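Long-range contacts in HpcH/HpaI aldolase/citrate lyase family protein (Burkholderia cenocepacia, PDB 4MF4), which belongs to the HpcH/HpaI aldolase/citrate lyase family, folds as a TIM barrel and forms an assembly of six subunits: residues Leu32-Asp37 and Ala251-Leu256; Pro81-Pro86 and Ala99-Leu104; Ala42-Gly47 and Ala73-Pro78. One frame throughout, in Å; residues are numbered along the deposited sequence.

Contact 1: Leu32-Asp37 and Ala251-Leu256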
ATOM      1  N   LEU A  32      15.802 -12.756  -4.585  1.00 14.76           N
ATOM      2  CA  LEU A  32      14.840 -11.729  -4.902  1.00 15.23           C
ATOM      3  C   LEU A  32      14.936 -10.604  -3.874  1.00 15.58           C
ATOM      4  O   LEU A  32      14.435 -10.741  -2.763  1.00 14.40           O
ATOM      5  CB  LEU A  32      13.412 -12.276  -4.943  1.00 15.49           C
ATOM      6  CG  LEU A  32      13.130 -13.487  -5.825  1.00 16.39           C
ATOM      7  CD1 LEU A  32      11.662 -13.859  -5.700  1.00 16.73           C
ATOM      8  CD2 LEU A  32      13.506 -13.233  -7.271  1.00 16.98           C
ATOM      9  N   SER A  33      15.581  -9.510  -4.289  1.00 17.48           N
ATOM     10  CA  SER A  33      15.801  -8.282  -3.503  1.00 18.72           C
ATOM     11  C   SER A  33      14.873  -7.103  -3.866  1.00 18.84           C
ATOM     12  O   SER A  33      14.709  -6.176  -3.061  1.00 17.15           O
ATOM     13  CB  SER A  33      17.233  -7.769  -3.726  1.00 22.47           C
ATOM     14  OG  SER A  33      18.183  -8.779  -3.423  1.00 27.12           O
ATOM     15  N   LEU A  34      14.268  -7.115  -5.056  1.00 18.18           N
ATOM     16  CA  LEU A  34      13.548  -5.938  -5.538  1.00 16.81           C
ATOM     17  C   LEU A  34      12.214  -5.705  -4.826  1.00 16.55           C
ATOM     18  O   LEU A  34      11.688  -4.573  -4.848  1.00 16.79           O
ATOM     19  CB  LEU A  34      13.312  -6.011  -7.066  1.00 17.95           C
ATOM     20  CG  LEU A  34      14.499  -5.874  -8.033  1.00 18.93           C
ATOM     21  CD1 LEU A  34      14.037  -6.319  -9.435  1.00 20.36           C
ATOM     22  CD2 LEU A  34      14.992  -4.434  -8.000  1.00 20.13           C
ATOM     23  N   GLY A  35      11.672  -6.717  -4.165  1.00 14.77           N
ATOM     24  CA  GLY A  35      10.421  -6.539  -3.424  1.00 15.97           C
ATOM     25  C   GLY A  35       9.174  -6.351  -4.265  1.00 15.96           C
ATOM     26  O   GLY A  35       8.194  -5.737  -3.823  1.00 18.06           O
ATOM     27  N   SER A  36       9.199  -6.913  -5.467  1.00 15.20           N
ATOM     28  CA  SER A  36       8.222  -6.633  -6.513  1.00 15.47           C
ATOM     29  C   SER A  36       7.417  -7.883  -6.824  1.00 15.23           C
ATOM     30  O   SER A  36       8.005  -8.911  -7.150  1.00 14.43           O
ATOM     31  CB  SER A  36       8.998  -6.209  -7.802  1.00 15.42           C
ATOM     32  OG  SER A  36       8.129  -6.182  -8.949  1.00 14.35           O
ATOM     33  N   ASP A  37       6.093  -7.802  -6.754  1.00 17.62           N
ATOM     34  CA  ASP A  37       5.220  -8.964  -7.110  1.00 18.50           C
ATOM     35  C   ASP A  37       5.352  -9.339  -8.593  1.00 17.51           C
ATOM     36  O   ASP A  37       5.452 -10.497  -8.958  1.00 15.74           O
ATOM     37  CB  ASP A  37       3.735  -8.690  -6.798  1.00 20.86           C
ATOM     38  CG  ASP A  37       3.453  -8.503  -5.331  1.00 23.29           C
ATOM     39  OD1 ASP A  37       4.289  -8.867  -4.464  1.00 25.26           O
ATOM     40  OD2 ASP A  37       2.353  -7.985  -5.051  1.00 24.23           O
ATOM     41  N   ALA A 251      21.431 -12.246  -7.957  1.00 13.55           N
ATOM     42  CA  ALA A 251      20.176 -11.602  -7.477  1.00 13.07           C
ATOM     43  C   ALA A 251      19.527 -10.866  -8.633  1.00 13.44           C
ATOM     44  O   ALA A 251      20.227 -10.423  -9.604  1.00 12.14           O
ATOM     45  CB  ALA A 251      20.501 -10.615  -6.350  1.00 13.26           C
ATOM     46  N   ASP A 252      18.207 -10.750  -8.533  1.00 12.97           N
ATOM     47  CA  ASP A 252      17.391 -10.055  -9.532  1.00 14.36           C
ATOM     48  C   ASP A 252      17.932  -8.662  -9.853  1.00 14.57           C
ATOM     49  O   ASP A 252      18.135  -8.351 -11.030  1.00 16.23           O
ATOM     50  CB  ASP A 252      15.906  -9.968  -9.083  1.00 14.98           C
ATOM     51  CG  ASP A 252      15.709  -9.339  -7.701  1.00 16.23           C
ATOM     52  OD1 ASP A 252      16.679  -8.952  -6.992  1.00 17.11           O
ATOM     53  OD2 ASP A 252      14.530  -9.188  -7.316  1.00 17.29           O
ATOM     54  N   VAL A 253      18.209  -7.852  -8.830  1.00 14.23           N
ATOM     55  CA  VAL A 253      18.595  -6.468  -9.086  1.00 15.63           C
ATOM     56  C   VAL A 253      19.970  -6.401  -9.765  1.00 15.33           C
ATOM     57  O   VAL A 253      20.220  -5.511 -10.566  1.00 14.50           O
ATOM     58  CB  VAL A 253      18.597  -5.609  -7.798  1.00 16.47           C
ATOM     59  CG1 VAL A 253      19.616  -6.084  -6.781  1.00 16.04           C
ATOM     60  CG2 VAL A 253      18.847  -4.162  -8.114  1.00 18.58           C
ATOM     61  N   SER A 254      20.866  -7.329  -9.411  1.00 15.26           N
ATOM     62  CA  SER A 254      22.195  -7.383 -10.014  1.00 15.89           C
ATOM     63  C   SER A 254      22.120  -7.724 -11.515  1.00 15.17           C
ATOM     64  O   SER A 254      22.785  -7.112 -12.367  1.00 14.86           O
ATOM     65  CB  SER A 254      23.052  -8.401  -9.257  1.00 16.38           C
ATOM     66  OG  SER A 254      23.101  -8.053  -7.870  1.00 18.78           O
ATOM     67  N   TRP A 255      21.307  -8.714 -11.848  1.00 14.95           N
ATOM     68  CA  TRP A 255      21.131  -9.072 -13.279  1.00 14.64           C
ATOM     69  C   TRP A 255      20.479  -7.957 -14.075  1.00 14.40           C
ATOM     70  O   TRP A 255      20.884  -7.706 -15.217  1.00 14.12           O
ATOM     71  CB  TRP A 255      20.318 -10.357 -13.440  1.00 14.39           C
ATOM     72  CG  TRP A 255      21.149 -11.567 -12.981  1.00 14.44           C
ATOM     73  CD1 TRP A 255      20.873 -12.416 -11.949  1.00 14.13           C
ATOM     74  CD2 TRP A 255      22.346 -12.052 -13.583  1.00 14.27           C
ATOM     75  NE1 TRP A 255      21.843 -13.372 -11.846  1.00 14.19           N
ATOM     76  CE2 TRP A 255      22.770 -13.162 -12.828  1.00 13.56           C
ATOM     77  CE3 TRP A 255      23.140 -11.612 -14.652  1.00 14.73           C
ATOM     78  CZ2 TRP A 255      23.909 -13.864 -13.118  1.00 14.63           C
ATOM     79  CZ3 TRP A 255      24.278 -12.334 -14.960  1.00 14.81           C
ATOM     80  CH2 TRP A 255      24.669 -13.432 -14.174  1.00 14.99           C
ATOM     81  N   LEU A 256      19.501  -7.293 -13.455  1.00 13.57           N
ATOM     82  CA  LEU A 256      18.816  -6.178 -14.078  1.00 13.80           C
ATOM     83  C   LEU A 256      19.750  -5.047 -14.454  1.00 13.87           C
ATOM     84  O   LEU A 256      19.700  -4.537 -15.577  1.00 13.11           O
ATOM     85  CB  LEU A 256      17.702  -5.644 -13.146  1.00 14.08           C
ATOM     86  CG  LEU A 256      16.934  -4.425 -13.616  1.00 14.10           C
ATOM     87  CD1 LEU A 256      16.216  -4.667 -14.920  1.00 14.78           C
ATOM     88  CD2 LEU A 256      15.939  -3.994 -12.568  1.00 14.94           C
TER
HETATM   89  O   HOH W   1      11.754  -8.718  -6.708  1.00 30.48           O

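Contact 2: Pro81-Pro86 and Ala99-Leu104. With EDO (1,2-ethanediol), chain G.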
ATOM      1  N   PRO A  81       9.741 -21.527  -3.520  1.00 15.28           N
ATOM      2  CA  PRO A  81      10.171 -20.372  -2.729  1.00 14.52           C
ATOM      3  C   PRO A  81      10.942 -20.736  -1.443  1.00 14.10           C
ATOM      4  O   PRO A  81      10.659 -21.757  -0.742  1.00 14.09           O
ATOM      5  CB  PRO A  81       8.850 -19.661  -2.352  1.00 15.17           C
ATOM      6  CG  PRO A  81       7.768 -20.588  -2.719  1.00 15.72           C
ATOM      7  CD  PRO A  81       8.315 -21.831  -3.344  1.00 15.94           C
ATOM      8  N   VAL A  82      11.924 -19.903  -1.153  1.00 13.64           N
ATOM      9  CA  VAL A  82      12.669 -19.952   0.097  1.00 12.98           C
ATOM     10  C   VAL A  82      12.528 -18.553   0.712  1.00 12.72           C
ATOM     11  O   VAL A  82      12.579 -17.532  -0.028  1.00 11.67           O
ATOM     12  CB  VAL A  82      14.155 -20.249  -0.223  1.00 12.91           C
ATOM     13  CG1 VAL A  82      15.018 -20.160   1.023  1.00 12.97           C
ATOM     14  CG2 VAL A  82      14.305 -21.631  -0.889  1.00 12.79           C
ATOM     15  N   VAL A  83      12.336 -18.483   2.029  1.00 12.79           N
ATOM     16  CA  VAL A  83      12.318 -17.183   2.722  1.00 12.58           C
ATOM     17  C   VAL A  83      13.508 -17.056   3.647  1.00 12.47           C
ATOM     18  O   VAL A  83      13.727 -17.932   4.504  1.00 10.96           O
ATOM     19  CB  VAL A  83      10.975 -16.947   3.495  1.00 13.19           C
ATOM     20  CG1 VAL A  83      11.050 -15.700   4.368  1.00 13.41           C
ATOM     21  CG2 VAL A  83       9.819 -16.807   2.530  1.00 13.12           C
ATOM     22  N   ARG A  84      14.328 -16.011   3.480  1.00 12.77           N
ATOM     23  CA  ARG A  84      15.346 -15.735   4.524  1.00 14.12           C
ATOM     24  C   ARG A  84      14.787 -14.765   5.561  1.00 14.94           C
ATOM     25  O   ARG A  84      14.552 -13.591   5.224  1.00 15.04           O
ATOM     26  CB  ARG A  84      16.647 -15.170   3.974  1.00 14.86           C
ATOM     27  CG  ARG A  84      17.595 -14.758   5.122  1.00 14.34           C
ATOM     28  CD  ARG A  84      19.031 -14.645   4.688  1.00 15.26           C
ATOM     29  NE  ARG A  84      19.255 -13.434   3.914  1.00 15.70           N
ATOM     30  CZ  ARG A  84      20.440 -13.002   3.484  1.00 16.86           C
ATOM     31  NH1 ARG A  84      21.572 -13.699   3.689  1.00 16.82           N
ATOM     32  NH2 ARG A  84      20.497 -11.875   2.800  1.00 16.71           N
ATOM     33  N   VAL A  85      14.588 -15.243   6.807  1.00 14.54           N
ATOM     34  CA  VAL A  85      14.011 -14.407   7.849  1.00 14.61           C
ATOM     35  C   VAL A  85      15.059 -13.411   8.349  1.00 15.01           C
ATOM     36  O   VAL A  85      16.262 -13.609   8.129  1.00 15.52           O
ATOM     37  CB  VAL A  85      13.381 -15.206   9.019  1.00 14.61           C
ATOM     38  CG1 VAL A  85      12.259 -16.088   8.504  1.00 15.08           C
ATOM     39  CG2 VAL A  85      14.419 -16.008   9.801  1.00 14.89           C
ATOM     40  N   PRO A  86      14.606 -12.303   8.967  1.00 14.25           N
ATOM     41  CA  PRO A  86      15.541 -11.284   9.426  1.00 14.98           C
ATOM     42  C   PRO A  86      16.420 -11.737  10.593  1.00 16.01           C
ATOM     43  O   PRO A  86      17.562 -11.308  10.680  1.00 15.08           O
ATOM     44  CB  PRO A  86      14.625 -10.124   9.887  1.00 14.67           C
ATOM     45  CG  PRO A  86      13.286 -10.427   9.311  1.00 14.70           C
ATOM     46  CD  PRO A  86      13.223 -11.939   9.289  1.00 14.46           C
ATOM     47  N   ALA A  99       2.424 -17.647   6.518  1.00 14.81           N
ATOM     48  CA  ALA A  99       2.218 -17.119   5.176  1.00 14.98           C
ATOM     49  C   ALA A  99       2.402 -18.201   4.092  1.00 15.10           C
ATOM     50  O   ALA A  99       2.074 -17.975   2.920  1.00 15.62           O
ATOM     51  CB  ALA A  99       3.173 -15.967   4.904  1.00 15.30           C
ATOM     52  N   GLY A 100       2.920 -19.358   4.498  1.00 15.44           N
ATOM     53  CA  GLY A 100       3.040 -20.531   3.660  1.00 15.66           C
ATOM     54  C   GLY A 100       4.434 -20.826   3.163  1.00 16.28           C
ATOM     55  O   GLY A 100       4.585 -21.704   2.347  1.00 15.91           O
ATOM     56  N   ALA A 101       5.470 -20.171   3.687  1.00 16.29           N
ATOM     57  CA  ALA A 101       6.808 -20.505   3.243  1.00 16.82           C
ATOM     58  C   ALA A 101       7.162 -21.811   3.950  1.00 16.88           C
ATOM     59  O   ALA A 101       6.997 -21.913   5.157  1.00 16.58           O
ATOM     60  CB  ALA A 101       7.800 -19.401   3.591  1.00 16.51           C
ATOM     61  N   ARG A 102       7.607 -22.803   3.195  1.00 15.93           N
ATOM     62  CA  ARG A 102       7.938 -24.114   3.782  1.00 16.95           C
ATOM     63  C   ARG A 102       9.443 -24.385   3.812  1.00 15.74           C
ATOM     64  O   ARG A 102       9.882 -25.425   4.332  1.00 14.93           O
ATOM     65  CB  ARG A 102       7.233 -25.243   3.002  1.00 18.68           C
ATOM     66  CG  ARG A 102       5.725 -25.102   3.042  1.00 20.96           C
ATOM     67  CD  ARG A 102       4.990 -26.351   2.546  1.00 23.63           C
ATOM     68  NE  ARG A 102       5.250 -26.593   1.138  1.00 24.97           N
ATOM     69  CZ  ARG A 102       4.788 -27.651   0.465  1.00 31.57           C
ATOM     70  NH1 ARG A 102       4.048 -28.597   1.064  1.00 36.87           N
ATOM     71  NH2 ARG A 102       5.069 -27.777  -0.812  1.00 33.10           N
ATOM     72  N   THR A 103      10.235 -23.488   3.228  1.00 14.52           N
ATOM     73  CA  THR A 103      11.682 -23.578   3.345  1.00 14.15           C
ATOM     74  C   THR A 103      12.178 -22.224   3.870  1.00 13.71           C
ATOM     75  O   THR A 103      11.904 -21.165   3.283  1.00 13.84           O
ATOM     76  CB  THR A 103      12.360 -23.937   2.009  1.00 14.80           C
ATOM     77  OG1 THR A 103      11.824 -25.162   1.473  1.00 14.72           O
ATOM     78  CG2 THR A 103      13.852 -24.053   2.193  1.00 14.62           C
ATOM     79  N   LEU A 104      12.871 -22.259   4.994  1.00 13.13           N
ATOM     80  CA  LEU A 104      13.338 -21.056   5.660  1.00 13.10           C
ATOM     81  C   LEU A 104      14.846 -21.054   5.755  1.00 13.28           C
ATOM     82  O   LEU A 104      15.465 -22.121   6.026  1.00 13.50           O
ATOM     83  CB  LEU A 104      12.786 -21.017   7.064  1.00 13.44           C
ATOM     84  CG  LEU A 104      11.314 -20.771   7.253  1.00 13.83           C
ATOM     85  CD1 LEU A 104      11.049 -20.490   8.732  1.00 14.06           C
ATOM     86  CD2 LEU A 104      10.834 -19.654   6.358  1.00 13.76           C
TER
HETATM   87  C1  EDO G 301      23.167 -13.465   0.348  1.00 36.36           C
HETATM   88  O1  EDO G 301      24.331 -14.020   0.991  1.00 39.03           O
HETATM   89  C2  EDO G 301      23.227 -11.950   0.194  1.00 37.15           C
HETATM   90  O2  EDO G 301      22.944 -11.330   1.462  1.00 38.99           O
HETATM   91  O   HOH W   2      10.121 -24.388  -0.637  1.00 19.94           O
HETATM   92  O   HOH W   3       9.493 -20.979   1.479  1.00 28.37           O

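Contact 3: Ala42-Gly47 and Ala73-Pro78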
ATOM      1  N   ALA A  42       7.218 -12.773 -12.844  1.00 14.64           N
ATOM      2  CA  ALA A  42       8.059 -12.935 -14.048  1.00 14.08           C
ATOM      3  C   ALA A  42       9.184 -13.971 -13.844  1.00 13.86           C
ATOM      4  O   ALA A  42       9.355 -14.890 -14.640  1.00 13.45           O
ATOM      5  CB  ALA A  42       8.601 -11.577 -14.508  1.00 14.39           C
ATOM      6  N   LEU A  43       9.967 -13.825 -12.774  1.00 13.28           N
ATOM      7  CA  LEU A  43      11.077 -14.747 -12.512  1.00 13.63           C
ATOM      8  C   LEU A  43      10.673 -16.201 -12.231  1.00 13.40           C
ATOM      9  O   LEU A  43      11.460 -17.126 -12.450  1.00 14.59           O
ATOM     10  CB  LEU A  43      12.024 -14.161 -11.440  1.00 13.35           C
ATOM     11  CG  LEU A  43      12.748 -12.919 -11.919  1.00 13.71           C
ATOM     12  CD1 LEU A  43      13.487 -12.224 -10.769  1.00 14.10           C
ATOM     13  CD2 LEU A  43      13.738 -13.259 -13.043  1.00 13.59           C
ATOM     14  N   ALA A  44       9.455 -16.402 -11.761  1.00 13.83           N
ATOM     15  CA  ALA A  44       8.864 -17.731 -11.678  1.00 14.42           C
ATOM     16  C   ALA A  44       8.783 -18.468 -13.024  1.00 15.87           C
ATOM     17  O   ALA A  44       8.606 -19.710 -13.030  1.00 16.68           O
ATOM     18  CB  ALA A  44       7.505 -17.681 -10.995  1.00 14.46           C
ATOM     19  N   HIS A  45       9.022 -17.745 -14.132  1.00 16.17           N
ATOM     20  CA  HIS A  45       9.066 -18.303 -15.482  1.00 16.68           C
ATOM     21  C   HIS A  45      10.516 -18.477 -15.977  1.00 17.04           C
ATOM     22  O   HIS A  45      10.750 -18.812 -17.125  1.00 18.20           O
ATOM     23  CB  HIS A  45       8.327 -17.390 -16.478  1.00 16.97           C
ATOM     24  CG  HIS A  45       6.851 -17.339 -16.281  1.00 17.47           C
ATOM     25  ND1 HIS A  45       5.968 -18.084 -17.041  1.00 18.43           N
ATOM     26  CD2 HIS A  45       6.095 -16.662 -15.389  1.00 17.40           C
ATOM     27  CE1 HIS A  45       4.732 -17.829 -16.654  1.00 17.71           C
ATOM     28  NE2 HIS A  45       4.783 -16.985 -15.645  1.00 18.55           N
ATOM     29  N   ALA A  46      11.496 -18.264 -15.115  1.00 16.52           N
ATOM     30  CA  ALA A  46      12.882 -18.231 -15.537  1.00 15.35           C
ATOM     31  C   ALA A  46      13.589 -19.596 -15.460  1.00 15.61           C
ATOM     32  O   ALA A  46      14.739 -19.707 -15.870  1.00 14.89           O
ATOM     33  CB  ALA A  46      13.646 -17.190 -14.729  1.00 14.88           C
ATOM     34  N   GLY A  47      12.906 -20.611 -14.934  1.00 14.53           N
ATOM     35  CA  GLY A  47      13.437 -21.977 -14.877  1.00 14.75           C
ATOM     36  C   GLY A  47      14.248 -22.381 -13.646  1.00 14.58           C
ATOM     37  O   GLY A  47      14.799 -23.487 -13.594  1.00 14.13           O
ATOM     38  N   ALA A  73       3.415 -18.457  -6.964  1.00 13.09           N
ATOM     39  CA  ALA A  73       2.493 -19.607  -7.096  1.00 13.12           C
ATOM     40  C   ALA A  73       1.556 -19.425  -8.303  1.00 13.93           C
ATOM     41  O   ALA A  73       1.146 -20.378  -8.944  1.00 14.33           O
ATOM     42  CB  ALA A  73       1.669 -19.823  -5.834  1.00 13.38           C
ATOM     43  N   ALA A  74       1.253 -18.179  -8.613  1.00 13.52           N
ATOM     44  CA  ALA A  74       0.358 -17.882  -9.688  1.00 13.85           C
ATOM     45  C   ALA A  74       0.888 -18.291 -11.035  1.00 14.68           C
ATOM     46  O   ALA A  74       0.078 -18.487 -11.949  1.00 15.77           O
ATOM     47  CB  ALA A  74      -0.031 -16.392  -9.682  1.00 13.35           C
ATOM     48  N   ALA A  75       2.218 -18.412 -11.180  1.00 14.32           N
ATOM     49  CA  ALA A  75       2.813 -18.831 -12.439  1.00 16.11           C
ATOM     50  C   ALA A  75       2.582 -20.301 -12.706  1.00 16.77           C
ATOM     51  O   ALA A  75       2.797 -20.718 -13.819  1.00 17.68           O
ATOM     52  CB  ALA A  75       4.316 -18.536 -12.502  1.00 16.22           C
ATOM     53  N   HIS A  76       2.238 -21.083 -11.689  1.00 18.75           N
ATOM     54  CA  HIS A  76       1.963 -22.532 -11.827  1.00 21.63           C
ATOM     55  C   HIS A  76       3.160 -23.297 -12.419  1.00 20.55           C
ATOM     56  O   HIS A  76       2.995 -24.239 -13.212  1.00 18.60           O
ATOM     57  CB  HIS A  76       0.710 -22.792 -12.703  1.00 26.18           C
ATOM     58  CG  HIS A  76      -0.597 -22.497 -12.033  1.00 32.81           C
ATOM     59  ND1 HIS A  76      -0.971 -21.224 -11.639  1.00 39.98           N
ATOM     60  CD2 HIS A  76      -1.648 -23.300 -11.739  1.00 37.49           C
ATOM     61  CE1 HIS A  76      -2.184 -21.258 -11.119  1.00 36.64           C
ATOM     62  NE2 HIS A  76      -2.614 -22.506 -11.157  1.00 41.10           N
ATOM     63  N   LEU A  77       4.365 -22.916 -12.027  1.00 18.11           N
ATOM     64  CA  LEU A  77       5.557 -23.532 -12.571  1.00 17.67           C
ATOM     65  C   LEU A  77       6.364 -24.119 -11.417  1.00 17.22           C
ATOM     66  O   LEU A  77       5.963 -23.987 -10.280  1.00 15.89           O
ATOM     67  CB  LEU A  77       6.323 -22.511 -13.428  1.00 16.90           C
ATOM     68  CG  LEU A  77       5.687 -22.282 -14.834  1.00 17.45           C
ATOM     69  CD1 LEU A  77       6.302 -21.065 -15.543  1.00 17.00           C
ATOM     70  CD2 LEU A  77       5.813 -23.497 -15.739  1.00 18.75           C
ATOM     71  N   PRO A  78       7.491 -24.767 -11.693  1.00 16.18           N
ATOM     72  CA  PRO A  78       8.102 -25.566 -10.595  1.00 16.49           C
ATOM     73  C   PRO A  78       8.978 -24.874  -9.521  1.00 16.39           C
ATOM     74  O   PRO A  78       9.351 -25.526  -8.568  1.00 16.67           O
ATOM     75  CB  PRO A  78       8.977 -26.602 -11.349  1.00 17.14           C
ATOM     76  CG  PRO A  78       8.680 -26.444 -12.773  1.00 17.22           C
ATOM     77  CD  PRO A  78       8.049 -25.106 -13.005  1.00 17.63           C
TER

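Contact 1: Leu32-Asp37 and Ala251-Leu256
The carboxylate of D252 points across to the 32-37 loop and takes two consecutive backbone N-H groups, one on each oxygen. Its CG sits in the crowded position between the backbone N and the carbonyl carbon (chi1 54°). The N-H of S33 comes to OD1 from above the carboxylate plane, with S33 N and D252 OD1 3.0 Å apart and an angle of 162° at the hydrogen. L34 N meets OD2 of D252 at 3.1 Å, on the syn lone pair. A water donates to D252 OD2 at 2.9 Å and weakly accepts from S36 N. D252 is the first residue of its helix, right after the N-cap A251. V253 N makes a weak, bent bond back to D252 OD1 at 2.6 Å. The start of the helix would probably favour a negative charge here.

L34 lies alongside the carboxylate. The two side chains slide past each other in opposite directions, with L34 CG 3.4 Å from D252 OD2. The branches of L34 then divide. L34 CD2 crosses obliquely to V253, 3.8 Å from V253 CB. L34 CD1 lies 4.3 Å from L256 CD2, one turn on. S33 keeps its CB beside D252 OD1. L256 of a second subunit also packs on D252.

This pairing spans the seam where the first and eighth strands, 27-32 and 246-251, close the barrel at their C-terminal ends. L32 is hydrogen-bonded through its backbone to C52 of strand 50-54, and D252 to W31 of strand 27-32. L43 of helix 37-43 packs on both L32 and D252.

Contact 2: Pro81-Pro86 and Ala99-Leu104
V83 has CG1 anti to the backbone N (chi1 172°), which puts CG2 anti to the carbonyl carbon and against A101. L104 has CG anti to its carbonyl carbon (chi1 -70°), and its CD2 swings toward V83. The two residues are paired in parallel strands of the beta-alpha-beta unit formed by strand 80-84, helix 90-98 and strand 103-106 of the TIM barrel. V83 CG2 and A101 CB are 3.5 Å apart, tighter than usual for two carbons. L104 CD2 lies 3.9 Å from V83 CB, under helix 90-98, where V93, A96 and L97 also touch L104.

The strands are tied by V83 N to T103 O at 3.0 Å. This bond is nearly straight (170° at the hydrogen) and lies in the carbonyl plane. V82 and T103 cross obliquely, CG2 to CG2 at 3.9 Å, and both touch I162 of strand 160-165. P81 O receives hydrogen bonds from two waters. One, 2.7 Å from P81 O, passes on to T103 OG1, which is also bonded to N14. The other donates to P81 O and accepts from T103 N.

R84 points away from the partner strand. R84 NE forms a salt bridge with D54, and the R84 chain bends at chi3. R84 NH2 donates to O2 of 1,2-ethanediol at 2.8 Å, with O2 in the guanidinium plane.

Contact 3: Ala42-Gly47 and Ala73-Pro78
Mostly methyl groups and one imidazole make this contact, and no hydrogen bond crosses it. A44 and A75 point at each other, with A44 CB and A75 CB 3.6 Å apart. The H45 ring lies beside this pair. L77 CD1 sits over one face of the ring, 3.4 Å from H45 ND1, and the two side chains cross at about a right angle. A75 CB approaches the same ring obliquely, 3.5 Å from H45 NE2. A75 therefore touches both A44 and H45. L77 also reaches across to the backbone, with L77 CB 3.6 Å from A44 O.

H45 has CG anti to its carbonyl carbon (chi1 -69°), which carries the ring over to the 73-78 side. L77 has its CG in the same setting (chi1 -77°), and this takes CD1 toward the ring.

In the TIM barrel the two segments lie at the C-terminal ends of successive outer helices, 37-43 and 62-73, where the chain turns back toward the next strands. Each segment contains a type I turn. In the turn L43 to A46, A46 N bonds to L43 O at 2.9 Å. One residue earlier, H45 N bonds to A42 O. In the turn A73 to H76, H76 N bonds to A73 O at 3.0 Å. H76 then takes positive phi (58°), and the chain comes round to L77. H76 sets off away from this contact, and its ring folds back on its own turn. H76 ND1 donates to A74 O at 2.9 Å, from above the carbonyl plane.

Further out, the H76 ring stacks on H76 of a fourth subunit, whose NE2 is hydrogen-bonded to A73 O. A144 of that subunit packs on H45.

In the fold
Strand 27-32 leads into L32-D37, the first half of contact 1. Its partner, A251-L256, comes 214 residues later, so contact 1 closes a loop holding most of the barrel and joins the loop after the first strand to the start of the last helix. Contacts 2 and 3 both fall within that loop. Contact 3 opens at A42-G47, at the end of helix 37-43, and closes at A73-P78, tying two successive outer helix ends. Contact 2 follows in series, opening at P81-P86 and closing at A99-L104 across neighbouring strands. No loops cross. Contacts 1 and 3 adjoin, and both reach the second subunit. Contacts 1 and 2 do not touch; their centres are about 17 Å apart.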